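Amine Dehydrogenase (Pseudomonas putida, PDB 1JMX) probably serves as the beta-propeller subunit of a quinohemoprotein amine dehydrogenase, an enzyme that oxidises primary amines and passes the electrons on through heme c. Local coordinates at residues V16-Y19 against P20-H24; L60-H63 against Y64-Y68; K279-K283 against Q284-I288. All coordinates share one frame; numbering follows the deposited sequence.

All three contacts are tips of beta hairpins in one all-beta chain, whose succession of antiparallel sheets is consistent with a seven-bladed beta-propeller. Along the chain they come in series, each closing before the next opens, and each lies in a different four-stranded sheet. Contacts 1 and 2 belong to successive sheets; their centres are 13 Å apart, and they touch through a probable hydrogen bond between Asn21 OD1 and Asn61 ND2 (2.9 Å). Contact 3 stands well away, its centre 34 Å from that of contact 1 and 38 Å from that of contact 2, across the chain's centre from the latter. The first two tips also meet another protein chain, whereas none touches contact 3.

Contact 1 of 3, residues V16-Y19 against P20-H24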
loop_
_atom_site.group_PDB
_atom_site.type_symbol
_atom_site.label_atom_id
_atom_site.label_comp_id
_atom_site.label_asym_id
_atom_site.label_seq_id
_atom_site.Cartn_x
_atom_site.Cartn_y
_atom_site.Cartn_z
ATOM N N VAL B 16 5.769 0.819 30.254
ATOM C CA VAL B 16 5.293 1.027 28.895
ATOM C C VAL B 16 6.281 1.952 28.207
ATOM O O VAL B 16 6.818 2.868 28.822
ATOM C CB VAL B 16 3.872 1.691 28.834
ATOM C CG1 VAL B 16 2.806 0.738 29.323
ATOM C CG2 VAL B 16 3.836 2.983 29.638
ATOM N N THR B 17 6.575 1.673 26.948
ATOM C CA THR B 17 7.475 2.541 26.216
ATOM C C THR B 17 6.631 3.467 25.329
ATOM O O THR B 17 5.594 3.084 24.797
ATOM C CB THR B 17 8.582 1.757 25.467
ATOM O OG1 THR B 17 7.997 0.855 24.524
ATOM C CG2 THR B 17 9.424 0.965 26.473
ATOM N N ASN B 18 7.109 4.695 25.219
ATOM C CA ASN B 18 6.454 5.794 24.533
ATOM C C ASN B 18 7.348 6.220 23.383
ATOM O O ASN B 18 8.569 6.149 23.511
ATOM C CB ASN B 18 6.338 6.896 25.575
ATOM C CG ASN B 18 5.613 8.070 25.094
ATOM O OD1 ASN B 18 4.390 8.106 25.108
ATOM N ND2 ASN B 18 6.360 9.088 24.694
ATOM N N TYR B 19 6.766 6.854 22.365
ATOM C CA TYR B 19 7.547 7.206 21.186
ATOM C C TYR B 19 8.871 7.923 21.152
ATOM O O TYR B 19 9.838 7.321 20.625
ATOM C CB TYR B 19 6.729 7.704 20.003
ATOM C CG TYR B 19 7.253 7.031 18.756
ATOM C CD1 TYR B 19 6.598 5.933 18.220
ATOM C CD2 TYR B 19 8.474 7.419 18.182
ATOM C CE1 TYR B 19 7.132 5.234 17.159
ATOM C CE2 TYR B 19 9.022 6.722 17.124
ATOM C CZ TYR B 19 8.342 5.630 16.618
ATOM O OH TYR B 19 8.863 4.927 15.565
ATOM N N PRO B 20 8.962 9.194 21.638
ATOM C CA PRO B 20 10.270 9.879 21.581
ATOM C C PRO B 20 11.348 8.811 21.832
ATOM O O PRO B 20 11.982 8.334 20.886
ATOM C CB PRO B 20 10.150 10.923 22.692
ATOM C CG PRO B 20 8.711 11.250 22.679
ATOM C CD PRO B 20 8.040 9.900 22.539
ATOM N N ASN B 21 11.334 8.270 23.047
ATOM C CA ASN B 21 12.198 7.175 23.472
ATOM C C ASN B 21 12.149 7.079 24.982
ATOM O O ASN B 21 13.176 7.046 25.639
ATOM C CB ASN B 21 13.640 7.329 22.982
ATOM C CG ASN B 21 14.313 5.991 22.769
ATOM O OD1 ASN B 21 13.649 4.958 22.740
ATOM N ND2 ASN B 21 15.627 6.000 22.604
ATOM N N ASN B 22 10.938 7.036 25.525
ATOM C CA ASN B 22 10.751 6.968 26.970
ATOM C C ASN B 22 10.287 5.602 27.439
ATOM O O ASN B 22 9.665 4.841 26.697
ATOM C CB ASN B 22 9.676 7.958 27.457
ATOM C CG ASN B 22 9.779 9.325 26.826
ATOM O OD1 ASN B 22 10.869 9.877 26.666
ATOM N ND2 ASN B 22 8.620 9.898 26.485
ATOM N N LEU B 23 10.565 5.336 28.704
ATOM C CA LEU B 23 10.126 4.125 29.371
ATOM C C LEU B 23 9.509 4.742 30.608
ATOM O O LEU B 23 10.175 5.459 31.350
ATOM C CB LEU B 23 11.299 3.216 29.746
ATOM C CG LEU B 23 10.951 1.887 30.433
ATOM C CD1 LEU B 23 12.099 0.910 30.268
ATOM C CD2 LEU B 23 10.639 2.089 31.919
ATOM N N HIS B 24 8.213 4.540 30.781
ATOM C CA HIS B 24 7.509 5.093 31.921
ATOM C C HIS B 24 7.128 4.024 32.907
ATOM O O HIS B 24 6.816 2.898 32.529
ATOM C CB HIS B 24 6.245 5.807 31.458
ATOM C CG HIS B 24 6.501 6.883 30.455
ATOM N ND1 HIS B 24 6.181 6.749 29.124
ATOM C CD2 HIS B 24 7.063 8.106 30.588
ATOM C CE1 HIS B 24 6.535 7.846 28.479
ATOM N NE2 HIS B 24 7.074 8.684 29.344
#
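Strands 16-18 and 22-24 run antiparallel with their axes 4.6 Å apart at closest approach, inclined at 147°, and the three residues Tyr19, Pro20 and Asn21 turn the chain between them. This is a beta hairpin, the meeting of strands 12-18 and 22-27 in a sheet that also takes in strand 345-348 from the far end of the chain, an arrangement that fits the ring closure of a beta-propeller. The register rests on two hydrogen-bonded pairs. At the open end His24 N reaches Val16 O at 2.9 Å, almost straight, and Val16 N returns a longer bond to His24 O at 3.3 Å. Next to the turn, Asn18 N donates to Asn22 O at 3.0 Å and Asn22 N to Asn18 O at 3.2 Å. Between them sits the non-hydrogen-bonded pair Thr17 and Leu23, whose side chains share the face opposite to Val16, Asn18, Asn22 and His24. Here the backbone adds a CA-H...O contact, Thr17 CA to Asn22 O at 3.2 Å. Leu23 packs on Ala57 and Val59 of strand 56-61, while Thr17 OG1 hydrogen-bonds to Gly46 O. On the other face, Asn18 and Asn22 lie side by side and point the same way, their amide planes only 5° apart and their CB atoms 4.0 Å from each other. Within the turn, Tyr19 OH hydrogen-bonds to an acidic side chain of another protein chain, so this tip also forms part of a subunit interface. The end of the His24 side chain comes nearer the partner strand, with CG anti to the carbonyl carbon (chi1 -57°); its ND1 is buried without a hydrogen-bond partner in the model. At the base of that side chain, His24 CB meets Val16 CG2 at 4.1 Å, the two side chains crossing at about a right angle.

Contact 2 of 3, residues L60-H63 against Y64-Y68; sequences LNNH and YGDIY
Asn62 reaches across the turn to Asp66 and Tyr68, and its contacts can be traced outward atom by atom. CB lies at the edge of the Tyr68 ring, 3.1 Å from Tyr68 OH, and 3.4 Å from Asp66 OD2. With CG anti to the backbone N (chi1 -151°), the amide then runs alongside the carboxylate, both pointing the same way. At the tip, ND2 donates to Asp66 OD2 at 3.0 Å; the bond is nearly straight, 166° at the hydrogen, and the oxygen lies in the amide plane, yet this donor comes from above the carboxylate plane. The other branch, OD1, accepts from the backbone N of Lys42, so both ends of the amide are held. Shortening the side chain to an alanine is likely to cost Asp66 OD2 this donor and the Lys42 N-H its acceptor, leaving the carboxylate held through OD1 by Asn82 ND2. The turn joins strands 56-61 and 66-71, the two middle strands of a four-stranded sheet of the kind that forms a propeller blade, and it ends in a classic beta bulge: Gly65 and Asp66 both face Asn61. Asn61 N gives a firm bond to Asp66 O at 3.0 Å, whereas Asn61 O receives two weak ones, from Gly65 N and from Asp66 N. Asn62, His63 and Tyr64 all have positive phi, the left-handed path that curls the chain back to that carbonyl. On the face bearing Leu60 and Ile67, Leu60 CD2 wedges against the returning backbone, 3.2 Å from Asp66 O and 3.9 Å from Tyr64 CA. On the opposite face Asn61 CB approaches Tyr68 CE1 at 3.6 Å, while Tyr68 OH is hydrogen-bonded to Asp41 and the amide of Asn61 to Gly44 and Asn21.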
loop_
_atom_site.group_PDB
_atom_site.type_symbol
_atom_site.label_atom_id
_atom_site.label_comp_id
_atom_site.label_asym_id
_atom_site.label_seq_id
_atom_site.Cartn_x
_atom_site.Cartn_y
_atom_site.Cartn_z
ATOM N N LEU B 60 13.992 -4.150 23.364
ATOM C CA LEU B 60 14.423 -4.304 21.973
ATOM C C LEU B 60 14.121 -2.925 21.405
ATOM O O LEU B 60 12.960 -2.523 21.333
ATOM C CB LEU B 60 13.569 -5.344 21.245
ATOM C CG LEU B 60 14.149 -6.169 20.090
ATOM C CD1 LEU B 60 13.034 -6.458 19.097
ATOM C CD2 LEU B 60 15.310 -5.482 19.403
ATOM N N ASN B 61 15.165 -2.192 21.047
ATOM C CA ASN B 61 15.006 -0.844 20.534
ATOM C C ASN B 61 15.952 -0.563 19.374
ATOM O O ASN B 61 16.508 -1.482 18.775
ATOM C CB ASN B 61 15.270 0.153 21.664
ATOM C CG ASN B 61 14.188 1.208 21.783
ATOM O OD1 ASN B 61 13.148 1.140 21.122
ATOM N ND2 ASN B 61 14.428 2.190 22.632
ATOM N N ASN B 62 16.096 0.720 19.057
ATOM C CA ASN B 62 16.972 1.191 17.986
ATOM C C ASN B 62 16.696 0.518 16.648
ATOM O O ASN B 62 17.604 0.007 15.987
ATOM C CB ASN B 62 18.436 1.015 18.378
ATOM C CG ASN B 62 19.334 2.039 17.731
ATOM O OD1 ASN B 62 18.960 3.199 17.583
ATOM N ND2 ASN B 62 20.524 1.620 17.340
ATOM N N HIS B 63 15.420 0.508 16.275
ATOM C CA HIS B 63 14.964 -0.076 15.021
ATOM C C HIS B 63 15.225 -1.570 14.881
ATOM O O HIS B 63 15.768 -2.027 13.872
ATOM C CB HIS B 63 15.539 0.705 13.834
ATOM C CG HIS B 63 15.271 2.175 13.902
ATOM N ND1 HIS B 63 14.019 2.713 13.699
ATOM C CD2 HIS B 63 16.079 3.216 14.206
ATOM C CE1 HIS B 63 14.066 4.020 13.878
ATOM N NE2 HIS B 63 15.305 4.350 14.186
ATOM N N TYR B 64 14.828 -2.320 15.910
ATOM C CA TYR B 64 14.956 -3.780 15.945
ATOM C C TYR B 64 16.388 -4.295 15.791
ATOM O O TYR B 64 16.597 -5.417 15.335
ATOM C CB TYR B 64 14.074 -4.407 14.852
ATOM C CG TYR B 64 12.618 -3.972 14.877
ATOM C CD1 TYR B 64 12.243 -2.684 14.489
ATOM C CD2 TYR B 64 11.618 -4.848 15.298
ATOM C CE1 TYR B 64 10.919 -2.280 14.523
ATOM C CE2 TYR B 64 10.287 -4.453 15.335
ATOM C CZ TYR B 64 9.942 -3.167 14.948
ATOM O OH TYR B 64 8.626 -2.767 15.010
ATOM N N GLY B 65 17.371 -3.494 16.194
ATOM C CA GLY B 65 18.751 -3.915 16.047
ATOM C C GLY B 65 19.614 -3.965 17.293
ATOM O O GLY B 65 20.801 -4.267 17.191
ATOM N N ASP B 66 19.032 -3.678 18.458
ATOM C CA ASP B 66 19.768 -3.673 19.724
ATOM C C ASP B 66 18.877 -4.041 20.907
ATOM O O ASP B 66 17.662 -3.907 20.840
ATOM C CB ASP B 66 20.333 -2.275 20.011
ATOM C CG ASP B 66 21.319 -1.808 18.972
ATOM O OD1 ASP B 66 22.531 -1.984 19.192
ATOM O OD2 ASP B 66 20.888 -1.253 17.946
ATOM N N ILE B 67 19.501 -4.465 22.002
ATOM C CA ILE B 67 18.796 -4.815 23.233
ATOM C C ILE B 67 19.468 -4.049 24.380
ATOM O O ILE B 67 20.683 -4.083 24.516
ATOM C CB ILE B 67 18.836 -6.332 23.496
ATOM C CG1 ILE B 67 18.179 -7.074 22.333
ATOM C CG2 ILE B 67 18.105 -6.663 24.778
ATOM C CD1 ILE B 67 18.291 -8.564 22.426
ATOM N N TYR B 68 18.683 -3.301 25.152
ATOM C CA TYR B 68 19.196 -2.509 26.271
ATOM C C TYR B 68 18.615 -2.954 27.607
ATOM O O TYR B 68 17.485 -3.424 27.689
ATOM C CB TYR B 68 18.868 -1.026 26.080
ATOM C CG TYR B 68 19.232 -0.474 24.723
ATOM C CD1 TYR B 68 18.420 -0.710 23.613
ATOM C CD2 TYR B 68 20.395 0.266 24.539
ATOM C CE1 TYR B 68 18.756 -0.228 22.355
ATOM C CE2 TYR B 68 20.740 0.756 23.281
ATOM C CZ TYR B 68 19.916 0.503 22.194
ATOM O OH TYR B 68 20.253 0.967 20.947
#

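Contact 3 of 3, residues K279-K283 against Q284-I288; sequences KYDLK and QRKLI
A G1 beta bulge closes this hairpin tip: Arg285 and Lys286 both face Asp281, and Arg285, with its positive phi of 54°, takes the left-handed position. Asp281 N donates to Lys286 O at 2.7 Å, and Lys286 N answers with a bond to Asp281 O at 3.2 Å. Ahead of the bulge, Lys283 and Gln284 have the backbone angles of a type I turn, spanned by a weak bond from Arg285 N to Leu282 O. The Asp281 carboxylate ties the turn down. Its CG is anti to the backbone N (chi1 -171°), which carries OD1 to Gln284 N at 2.9 Å; that bond is almost straight, though it meets the oxygen from above the carboxylate plane. OD1 has a second donor in Asn268 ND2. OD2 takes a weak bond from Gln284 NE2, whose amide plane is turned 71° from the carboxylate, and a long salt bridge to Lys286 NZ at 3.9 Å. In what is probably a propeller blade, the hairpin joins strands 276-281 and 286-292, the latter the outermost strand of its sheet within this chain, and the contact's centre lies about 24 Å from the centre of the chain. The opposite face carries the non-hydrogen-bonded pair Tyr280 and Leu287. Leu287 CD1 sits over one face of the Tyr280 ring in a CH-pi contact, 3.8 Å from its centroid, while Leu287 CB presses on Tyr280 CE2 at 3.5 Å. Tyr280 OH finds its hydrogen bond in Tyr257 OH. Farther from the turn, Ile288 N bonds to Lys279 O at 2.8 Å. Beside it the extended chain of Lys279 crosses Ile288, with CG and CD both touching CG1 of the isoleucine, and runs on to place NZ on the carbonyl of Pro323.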
loop_
_atom_site.group_PDB
_atom_site.type_symbol
_atom_site.label_atom_id
_atom_site.label_comp_id
_atom_site.label_asym_id
_atom_site.label_seq_id
_atom_site.Cartn_x
_atom_site.Cartn_y
_atom_site.Cartn_z
ATOM N N LYS B 279 -15.344 -9.535 25.751
ATOM C CA LYS B 279 -15.246 -10.418 26.904
ATOM C C LYS B 279 -15.903 -11.730 26.502
ATOM O O LYS B 279 -17.078 -11.744 26.157
ATOM C CB LYS B 279 -16.003 -9.776 28.072
ATOM C CG LYS B 279 -15.872 -10.467 29.394
ATOM C CD LYS B 279 -16.467 -9.585 30.480
ATOM C CE LYS B 279 -16.476 -10.306 31.821
ATOM N NZ LYS B 279 -16.934 -9.429 32.933
ATOM N N TYR B 280 -15.136 -12.816 26.498
ATOM C CA TYR B 280 -15.668 -14.115 26.108
ATOM C C TYR B 280 -15.667 -15.168 27.194
ATOM O O TYR B 280 -14.813 -15.171 28.083
ATOM C CB TYR B 280 -14.893 -14.685 24.922
ATOM C CG TYR B 280 -15.190 -14.001 23.630
ATOM C CD1 TYR B 280 -14.546 -12.817 23.287
ATOM C CD2 TYR B 280 -16.136 -14.516 22.759
ATOM C CE1 TYR B 280 -14.842 -12.158 22.105
ATOM C CE2 TYR B 280 -16.442 -13.866 21.574
ATOM C CZ TYR B 280 -15.793 -12.685 21.254
ATOM O OH TYR B 280 -16.114 -12.026 20.100
ATOM N N ASP B 281 -16.590 -16.113 27.052
ATOM C CA ASP B 281 -16.717 -17.233 27.963
ATOM C C ASP B 281 -16.040 -18.369 27.203
ATOM O O ASP B 281 -16.534 -18.787 26.163
ATOM C CB ASP B 281 -18.196 -17.553 28.176
ATOM C CG ASP B 281 -18.422 -18.567 29.267
ATOM O OD1 ASP B 281 -17.853 -19.677 29.190
ATOM O OD2 ASP B 281 -19.179 -18.246 30.205
ATOM N N LEU B 282 -14.882 -18.819 27.685
ATOM C CA LEU B 282 -14.135 -19.897 27.024
ATOM C C LEU B 282 -14.920 -21.201 26.928
ATOM O O LEU B 282 -14.955 -21.842 25.877
ATOM C CB LEU B 282 -12.820 -20.199 27.756
ATOM C CG LEU B 282 -11.510 -19.454 27.500
ATOM C CD1 LEU B 282 -11.115 -19.527 26.037
ATOM C CD2 LEU B 282 -11.650 -18.037 27.955
ATOM N N LYS B 283 -15.477 -21.624 28.059
ATOM C CA LYS B 283 -16.246 -22.865 28.135
ATOM C C LYS B 283 -17.392 -22.847 27.115
ATOM O O LYS B 283 -17.469 -23.710 26.227
ATOM C CB LYS B 283 -16.791 -23.050 29.567
ATOM C CG LYS B 283 -17.550 -24.362 29.809
ATOM C CD LYS B 283 -18.140 -24.443 31.236
ATOM C CE LYS B 283 -19.578 -23.894 31.346
ATOM N NZ LYS B 283 -20.619 -24.799 30.732
ATOM N N GLN B 284 -18.222 -21.809 27.203
ATOM C CA GLN B 284 -19.375 -21.655 26.320
ATOM C C GLN B 284 -19.071 -21.155 24.916
ATOM O O GLN B 284 -19.952 -21.187 24.058
ATOM C CB GLN B 284 -20.424 -20.750 26.966
ATOM C CG GLN B 284 -20.968 -21.289 28.288
ATOM C CD GLN B 284 -22.271 -20.619 28.705
ATOM O OE1 GLN B 284 -23.362 -21.174 28.499
ATOM N NE2 GLN B 284 -22.168 -19.423 29.288
ATOM N N ARG B 285 -17.835 -20.715 24.675
ATOM C CA ARG B 285 -17.430 -20.190 23.365
ATOM C C ARG B 285 -18.395 -19.074 22.971
ATOM O O ARG B 285 -18.731 -18.902 21.794
ATOM C CB ARG B 285 -17.485 -21.287 22.313
ATOM C CG ARG B 285 -16.455 -22.399 22.447
ATOM C CD ARG B 285 -16.494 -23.185 21.156
ATOM N NE ARG B 285 -15.565 -24.307 21.090
ATOM C CZ ARG B 285 -15.122 -24.825 19.944
ATOM N NH1 ARG B 285 -15.519 -24.314 18.775
ATOM N NH2 ARG B 285 -14.311 -25.879 19.955
ATOM N N LYS B 286 -18.802 -18.302 23.975
ATOM C CA LYS B 286 -19.773 -17.235 23.813
ATOM C C LYS B 286 -19.281 -15.862 24.253
ATOM O O LYS B 286 -18.620 -15.719 25.284
ATOM C CB LYS B 286 -21.015 -17.606 24.641
ATOM C CG LYS B 286 -22.137 -16.578 24.644
ATOM C CD LYS B 286 -23.010 -16.706 25.900
ATOM C CE LYS B 286 -22.481 -15.841 27.064
ATOM N NZ LYS B 286 -21.059 -16.152 27.458
ATOM N N LEU B 287 -19.639 -14.846 23.475
ATOM C CA LEU B 287 -19.293 -13.477 23.808
ATOM C C LEU B 287 -20.245 -13.086 24.933
ATOM O O LEU B 287 -21.458 -13.264 24.800
ATOM C CB LEU B 287 -19.541 -12.567 22.605
ATOM C CG LEU B 287 -19.497 -11.053 22.843
ATOM C CD1 LEU B 287 -18.065 -10.589 23.047
ATOM C CD2 LEU B 287 -20.117 -10.327 21.647
ATOM N N ILE B 288 -19.710 -12.633 26.062
ATOM C CA ILE B 288 -20.574 -12.217 27.159
ATOM C C ILE B 288 -20.820 -10.705 27.086
ATOM O O ILE B 288 -21.937 -10.251 27.323
ATOM C CB ILE B 288 -20.058 -12.678 28.579
ATOM C CG1 ILE B 288 -19.519 -11.508 29.392
ATOM C CG2 ILE B 288 -19.024 -13.791 28.475
ATOM C CD1 ILE B 288 -20.539 -10.928 30.369
#